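Local structure of GphF (Cystobacter violaceus, 6MFC) at residues A41-C46 and G116-P121; D37-L42 and V79-A84. The protein probably catalyses decarboxylation of an acyl starter unit at the initiation of polyketide biosynthesis, using a GNAT-like fold. All blocks are in the same frame, centred on the assembly; numbering follows the deposited sequence.

Contact 1: residues A41-C46 and G116-P121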
ATOM      1  N   ALA A  41       8.873  -6.034  13.330  1.00 78.46           N
ATOM      2  CA  ALA A  41       9.830  -4.990  13.683  1.00 75.34           C
ATOM      3  C   ALA A  41       9.848  -3.885  12.636  1.00 74.29           C
ATOM      4  O   ALA A  41       9.875  -2.696  12.977  1.00 76.40           O
ATOM      5  CB  ALA A  41      11.224  -5.595  13.852  1.00 83.08           C
ATOM      6  N   LEU A  42       9.841  -4.258  11.354  1.00 68.53           N
ATOM      7  CA  LEU A  42       9.753  -3.259  10.296  1.00 72.33           C
ATOM      8  C   LEU A  42       8.440  -2.492  10.378  1.00 81.30           C
ATOM      9  O   LEU A  42       8.398  -1.283  10.120  1.00 81.51           O
ATOM     10  CB  LEU A  42       9.898  -3.929   8.930  1.00 64.15           C
ATOM     11  CG  LEU A  42       9.740  -3.011   7.718  1.00 64.16           C
ATOM     12  CD1 LEU A  42      10.861  -1.982   7.677  1.00 61.14           C
ATOM     13  CD2 LEU A  42       9.692  -3.817   6.432  1.00 62.47           C
ATOM     14  N   GLU A  43       7.358  -3.180  10.748  1.00 86.55           N
ATOM     15  CA  GLU A  43       6.061  -2.523  10.869  1.00 84.31           C
ATOM     16  C   GLU A  43       6.070  -1.483  11.982  1.00 78.00           C
ATOM     17  O   GLU A  43       5.421  -0.436  11.866  1.00 78.14           O
ATOM     18  CB  GLU A  43       4.970  -3.567  11.116  1.00 86.20           C
ATOM     19  CG  GLU A  43       3.550  -3.025  11.102  1.00 84.61           C
ATOM     20  CD  GLU A  43       2.997  -2.860   9.700  1.00 82.39           C
ATOM     21  OE1 GLU A  43       3.771  -2.984   8.727  1.00 77.55           O
ATOM     22  OE2 GLU A  43       1.781  -2.612   9.573  1.00 81.77           O
ATOM     23  N   ALA A  44       6.805  -1.747  13.065  1.00 76.92           N
ATOM     24  CA  ALA A  44       6.812  -0.820  14.191  1.00 73.97           C
ATOM     25  C   ALA A  44       7.627   0.431  13.891  1.00 76.60           C
ATOM     26  O   ALA A  44       7.319   1.509  14.412  1.00 82.09           O
ATOM     27  CB  ALA A  44       7.344  -1.515  15.442  1.00 71.20           C
ATOM     28  N   ARG A  45       8.668   0.310  13.065  1.00 73.70           N
ATOM     29  CA  ARG A  45       9.466   1.471  12.690  1.00 82.59           C
ATOM     30  C   ARG A  45       8.766   2.336  11.650  1.00 85.88           C
ATOM     31  O   ARG A  45       8.965   3.556  11.633  1.00 95.74           O
ATOM     32  CB  ARG A  45      10.831   1.027  12.160  1.00 77.38           C
ATOM     33  CG  ARG A  45      11.747   0.442  13.216  1.00 79.52           C
ATOM     34  CD  ARG A  45      13.006  -0.141  12.593  1.00 84.52           C
ATOM     35  NE  ARG A  45      14.215   0.334  13.259  1.00 89.88           N
ATOM     36  CZ  ARG A  45      14.972   1.331  12.810  1.00 98.15           C
ATOM     37  NH1 ARG A  45      14.649   1.958  11.687  1.00 96.22           N
ATOM     38  NH2 ARG A  45      16.054   1.699  13.482  1.00111.85           N
ATOM     39  N   CYS A  46       7.949   1.735  10.784  1.00 70.89           N
ATOM     40  CA  CYS A  46       7.339   2.506   9.707  1.00 65.00           C
ATOM     41  C   CYS A  46       6.049   3.192  10.137  1.00 69.25           C
ATOM     42  O   CYS A  46       5.688   4.227   9.565  1.00 70.55           O
ATOM     43  CB  CYS A  46       7.075   1.604   8.505  1.00 63.66           C
ATOM     44  SG  CYS A  46       8.564   0.887   7.777  1.00 66.76           S
ATOM     45  N   GLY A 116       0.130  -3.372   1.535  1.00 68.48           N
ATOM     46  CA  GLY A 116       1.126  -2.574   2.220  1.00 70.02           C
ATOM     47  C   GLY A 116       2.466  -2.552   1.519  1.00 72.03           C
ATOM     48  O   GLY A 116       2.829  -3.499   0.814  1.00 63.78           O
ATOM     49  N   LEU A 117       3.207  -1.459   1.697  1.00 76.71           N
ATOM     50  CA  LEU A 117       4.570  -1.332   1.182  1.00 71.05           C
ATOM     51  C   LEU A 117       5.342  -0.505   2.204  1.00 75.51           C
ATOM     52  O   LEU A 117       5.176   0.716   2.278  1.00 80.84           O
ATOM     53  CB  LEU A 117       4.591  -0.691  -0.202  1.00 66.83           C
ATOM     54  CG  LEU A 117       5.944  -0.544  -0.906  1.00 79.28           C
ATOM     55  CD1 LEU A 117       5.778  -0.718  -2.407  1.00 82.86           C
ATOM     56  CD2 LEU A 117       6.586   0.804  -0.609  1.00 83.77           C
ATOM     57  N   ASN A 118       6.169  -1.174   3.001  1.00 76.52           N
ATOM     58  CA  ASN A 118       6.931  -0.536   4.064  1.00 75.40           C
ATOM     59  C   ASN A 118       8.407  -0.520   3.699  1.00 78.07           C
ATOM     60  O   ASN A 118       8.945  -1.523   3.218  1.00 70.30           O
ATOM     61  CB  ASN A 118       6.730  -1.258   5.398  1.00 71.19           C
ATOM     62  CG  ASN A 118       5.283  -1.273   5.840  1.00 84.40           C
ATOM     63  OD1 ASN A 118       4.532  -0.335   5.575  1.00 97.05           O
ATOM     64  ND2 ASN A 118       4.883  -2.341   6.522  1.00 86.84           N
ATOM     65  N   VAL A 119       9.051   0.624   3.917  1.00 79.91           N
ATOM     66  CA  VAL A 119      10.495   0.764   3.793  1.00 76.23           C
ATOM     67  C   VAL A 119      10.999   1.423   5.068  1.00 81.33           C
ATOM     68  O   VAL A 119      10.413   2.407   5.533  1.00 77.10           O
ATOM     69  CB  VAL A 119      10.895   1.589   2.556  1.00 75.30           C
ATOM     70  CG1 VAL A 119      12.410   1.652   2.434  1.00 66.36           C
ATOM     71  CG2 VAL A 119      10.278   0.994   1.298  1.00 75.72           C
ATOM     72  N   ASP A 120      12.069   0.872   5.635  1.00 86.71           N
ATOM     73  CA  ASP A 120      12.578   1.360   6.910  1.00 86.51           C
ATOM     74  C   ASP A 120      12.919   2.843   6.800  1.00 88.98           C
ATOM     75  O   ASP A 120      13.561   3.255   5.824  1.00 94.80           O
ATOM     76  CB  ASP A 120      13.809   0.557   7.331  1.00 90.84           C
ATOM     77  CG  ASP A 120      14.205   0.800   8.778  1.00102.75           C
ATOM     78  OD1 ASP A 120      14.506   1.958   9.138  1.00107.95           O
ATOM     79  OD2 ASP A 120      14.214  -0.172   9.562  1.00105.53           O
ATOM     80  N   PRO A 121      12.495   3.674   7.756  1.00 91.68           N
ATOM     81  CA  PRO A 121      12.796   5.113   7.669  1.00 96.72           C
ATOM     82  C   PRO A 121      14.281   5.433   7.649  1.00101.42           C
ATOM     83  O   PRO A 121      14.653   6.535   7.229  1.00113.47           O
ATOM     84  CB  PRO A 121      12.119   5.690   8.919  1.00 98.82           C
ATOM     85  CG  PRO A 121      11.044   4.707   9.252  1.00 99.12           C
ATOM     86  CD  PRO A 121      11.599   3.363   8.883  1.00 95.07           C
TER
HETATM   87  O   HOH W   1       1.867  -3.212   6.376  1.00 73.28           O
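The guanidinium of R45 meets D120 along an edge: NH1 forms a salt bridge to OD1 at 2.6 Å, near the guanidinium plane, with CD of P121 at the edge too. The carboxylate is turned 40° from that plane. OD1 also accepts a hydrogen bond from A122 N, which helps fix its rotation. A second pair of flat groups, the E43 carboxylate and the N118 amide, stands 59° apart, with OE1 2.6 Å from ND2. Water 1 accepts from N118 ND2 and gives a weak bond to E43 OE2; the firmer partners are A53 N for OE2 and W47 NE1 for N118 OD1, so both groups are tied to the chain beyond helix 36-46. Between the polar pairs, C46 SG lies 3.7 Å from N118 CB and also faces V119 O. L42 straddles the strand end, CD1 on the D120 backbone and CD2 against N118 CB, while P121 CG touches R45 O. Segment 41-46 runs almost perpendicular to residues 116-119 of strand 111-119 (81°), packing on one face of the central GNAT sheet; on the opposite face of the sheet L117 and V119 meet helix 128-140.

Contact 2: residues D37-L42 and V79-A84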
ATOM      1  N   ASP A  37       8.951 -12.091  12.778  1.00 76.76           N
ATOM      2  CA  ASP A  37       9.489 -11.205  13.807  1.00 78.89           C
ATOM      3  C   ASP A  37      10.136  -9.969  13.197  1.00 81.35           C
ATOM      4  O   ASP A  37      10.071  -8.882  13.781  1.00 82.95           O
ATOM      5  CB  ASP A  37      10.493 -11.958  14.677  1.00 82.70           C
ATOM      6  CG  ASP A  37       9.908 -13.214  15.283  1.00 98.16           C
ATOM      7  OD1 ASP A  37       9.580 -14.143  14.516  1.00103.01           O
ATOM      8  OD2 ASP A  37       9.781 -13.275  16.524  1.00106.41           O
ATOM      9  N   ALA A  38      10.760 -10.115  12.029  1.00 71.91           N
ATOM     10  CA  ALA A  38      11.329  -8.962  11.343  1.00 74.88           C
ATOM     11  C   ALA A  38      10.244  -8.115  10.693  1.00 77.18           C
ATOM     12  O   ALA A  38      10.333  -6.882  10.691  1.00 93.86           O
ATOM     13  CB  ALA A  38      12.348  -9.421  10.299  1.00 66.26           C
ATOM     14  N   LEU A  39       9.211  -8.757  10.139  1.00 82.52           N
ATOM     15  CA  LEU A  39       8.118  -8.010   9.527  1.00 71.39           C
ATOM     16  C   LEU A  39       7.362  -7.183  10.559  1.00 70.31           C
ATOM     17  O   LEU A  39       6.895  -6.081  10.253  1.00 78.96           O
ATOM     18  CB  LEU A  39       7.169  -8.966   8.804  1.00 61.44           C
ATOM     19  CG  LEU A  39       7.766  -9.731   7.620  1.00 59.78           C
ATOM     20  CD1 LEU A  39       6.728 -10.637   6.973  1.00 60.28           C
ATOM     21  CD2 LEU A  39       8.360  -8.770   6.601  1.00 59.65           C
ATOM     22  N   CYS A  40       7.237  -7.694  11.786  1.00 65.41           N
ATOM     23  CA  CYS A  40       6.640  -6.900  12.854  1.00 67.56           C
ATOM     24  C   CYS A  40       7.564  -5.766  13.276  1.00 76.45           C
ATOM     25  O   CYS A  40       7.103  -4.653  13.557  1.00 72.93           O
ATOM     26  CB  CYS A  40       6.304  -7.791  14.049  1.00 68.75           C
ATOM     27  SG  CYS A  40       4.993  -8.996  13.743  1.00 80.13           S
ATOM     28  N   ALA A  41       8.873  -6.034  13.330  1.00 78.46           N
ATOM     29  CA  ALA A  41       9.830  -4.990  13.683  1.00 75.34           C
ATOM     30  C   ALA A  41       9.848  -3.885  12.636  1.00 74.29           C
ATOM     31  O   ALA A  41       9.875  -2.696  12.977  1.00 76.40           O
ATOM     32  CB  ALA A  41      11.224  -5.595  13.852  1.00 83.08           C
ATOM     33  N   LEU A  42       9.841  -4.258  11.354  1.00 68.53           N
ATOM     34  CA  LEU A  42       9.753  -3.259  10.296  1.00 72.33           C
ATOM     35  C   LEU A  42       8.440  -2.492  10.378  1.00 81.30           C
ATOM     36  O   LEU A  42       8.398  -1.283  10.120  1.00 81.51           O
ATOM     37  CB  LEU A  42       9.898  -3.929   8.930  1.00 64.15           C
ATOM     38  CG  LEU A  42       9.740  -3.011   7.718  1.00 64.16           C
ATOM     39  CD1 LEU A  42      10.861  -1.982   7.677  1.00 61.14           C
ATOM     40  CD2 LEU A  42       9.692  -3.817   6.432  1.00 62.47           C
ATOM     41  N   VAL A  79      14.685  -4.481   5.366  1.00 80.04           N
ATOM     42  CA  VAL A  79      14.375  -3.055   5.399  1.00 83.35           C
ATOM     43  C   VAL A  79      13.157  -2.703   4.556  1.00 72.28           C
ATOM     44  O   VAL A  79      12.687  -1.556   4.620  1.00 72.42           O
ATOM     45  CB  VAL A  79      15.582  -2.204   4.947  1.00 77.98           C
ATOM     46  CG1 VAL A  79      16.761  -2.428   5.876  1.00 72.93           C
ATOM     47  CG2 VAL A  79      15.956  -2.529   3.508  1.00 80.48           C
ATOM     48  N   GLY A  80      12.633  -3.644   3.774  1.00 76.48           N
ATOM     49  CA  GLY A  80      11.464  -3.392   2.952  1.00 80.00           C
ATOM     50  C   GLY A  80      10.556  -4.597   2.831  1.00 83.63           C
ATOM     51  O   GLY A  80      11.033  -5.731   2.730  1.00 89.83           O
ATOM     52  N   ALA A  81       9.244  -4.368   2.839  1.00 79.42           N
ATOM     53  CA  ALA A  81       8.264  -5.441   2.755  1.00 73.73           C
ATOM     54  C   ALA A  81       7.045  -4.970   1.976  1.00 69.99           C
ATOM     55  O   ALA A  81       6.560  -3.853   2.180  1.00 62.99           O
ATOM     56  CB  ALA A  81       7.839  -5.920   4.149  1.00 70.00           C
ATOM     57  N   THR A  82       6.551  -5.829   1.086  1.00 71.92           N
ATOM     58  CA  THR A  82       5.356  -5.552   0.303  1.00 77.44           C
ATOM     59  C   THR A  82       4.395  -6.726   0.418  1.00 79.66           C
ATOM     60  O   THR A  82       4.795  -7.880   0.242  1.00 81.34           O
ATOM     61  CB  THR A  82       5.700  -5.296  -1.168  1.00 84.38           C
ATOM     62  OG1 THR A  82       6.402  -4.054  -1.285  1.00104.00           O
ATOM     63  CG2 THR A  82       4.435  -5.236  -2.002  1.00 87.39           C
ATOM     64  N   TYR A  83       3.133  -6.429   0.715  1.00 69.63           N
ATOM     65  CA  TYR A  83       2.084  -7.431   0.812  1.00 65.33           C
ATOM     66  C   TYR A  83       1.055  -7.203  -0.285  1.00 67.00           C
ATOM     67  O   TYR A  83       0.778  -6.063  -0.670  1.00 80.37           O
ATOM     68  CB  TYR A  83       1.401  -7.386   2.179  1.00 70.51           C
ATOM     69  CG  TYR A  83       2.364  -7.369   3.342  1.00 71.43           C
ATOM     70  CD1 TYR A  83       2.805  -8.552   3.919  1.00 65.84           C
ATOM     71  CD2 TYR A  83       2.829  -6.171   3.865  1.00 67.59           C
ATOM     72  CE1 TYR A  83       3.683  -8.541   4.986  1.00 65.16           C
ATOM     73  CE2 TYR A  83       3.708  -6.150   4.931  1.00 80.04           C
ATOM     74  CZ  TYR A  83       4.133  -7.337   5.489  1.00 80.39           C
ATOM     75  OH  TYR A  83       5.008  -7.321   6.552  1.00 86.31           O
ATOM     76  N   ALA A  84       0.483  -8.296  -0.784  1.00 62.63           N
ATOM     77  CA  ALA A  84      -0.508  -8.195  -1.845  1.00 65.77           C
ATOM     78  C   ALA A  84      -1.370  -9.448  -1.860  1.00 81.86           C
ATOM     79  O   ALA A  84      -0.929 -10.528  -1.461  1.00 81.81           O
ATOM     80  CB  ALA A  84       0.150  -7.987  -3.212  1.00 57.26           C
TER
HETATM   81  O   HOH W   2       5.774  -4.927   7.787  1.00 65.74           O
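L39 and L42, one helical turn apart, set helix 37-42 across strand 79-84 at 101°, the short axes passing 9.0 Å apart. Two CA pairs mark the register, L39 over A81 and L42 over V79. V79 and G80 form a classic beta bulge opposite L72, and V79 has a nearly helical psi of -8° that interrupts the pleat just where L42 arrives. Beyond the bulge, A81 turns its methyl to the helix, and the two leucines converge on it: its CB lies 3.6 Å from L42 CD2 and 3.8 Å from L39 CD2. The other branch of L42, CD1, rests against V79 O. Y83 completes the surface. The side chains of L39 and Y83 run alongside each other with opposed headings, so that the phenol oxygen, rather than a ring face, meets the leucine, with OH 3.5 Å from L39 CB. CD1 of L39 stays at the ring edge, 4.2 Å from CE1. With CG anti to the carbonyl carbon (chi1 -64°), the L39 branch is carried toward the strand, where CD2 lies 3.7 Å from Y83 OH. Water 2, in the ring plane, joins the polar atoms of this otherwise apolar interface: it donates to L39 O at 2.9 Å and accepts from Y83 OH at 2.8 Å. The contact is thus buried packing of a helix on a sheet. Helix 55-64 adjoins it, L58 touching Y83 and V62 touching L39, while R61 makes a cation-pi interaction with the Y83 ring. Strand 77-87 lies between strands 70-74 and 111-119, and V79 and T82 reach helix 128-140 on the other face.

Contacts 1 and 2 show how one helix can cover two neighbouring strands. Both start from helix 36-46, share A41 and L42, and have centres about 6 Å apart. Contact 2 uses its earlier turns and contact 1 its C-terminal end; along the chain, strand 77-87 comes before strand 111-119, its next neighbour in the mixed sheet, to which it runs antiparallel. Probable backbone hydrogen bonds, D120 N to V79 O and N118 N to A81 O, stitch the two strand segments together. All four segments belong to the GNAT part of the chain, consistent with an acetyltransferase-like core kept in an enzyme that probably acts as a decarboxylase.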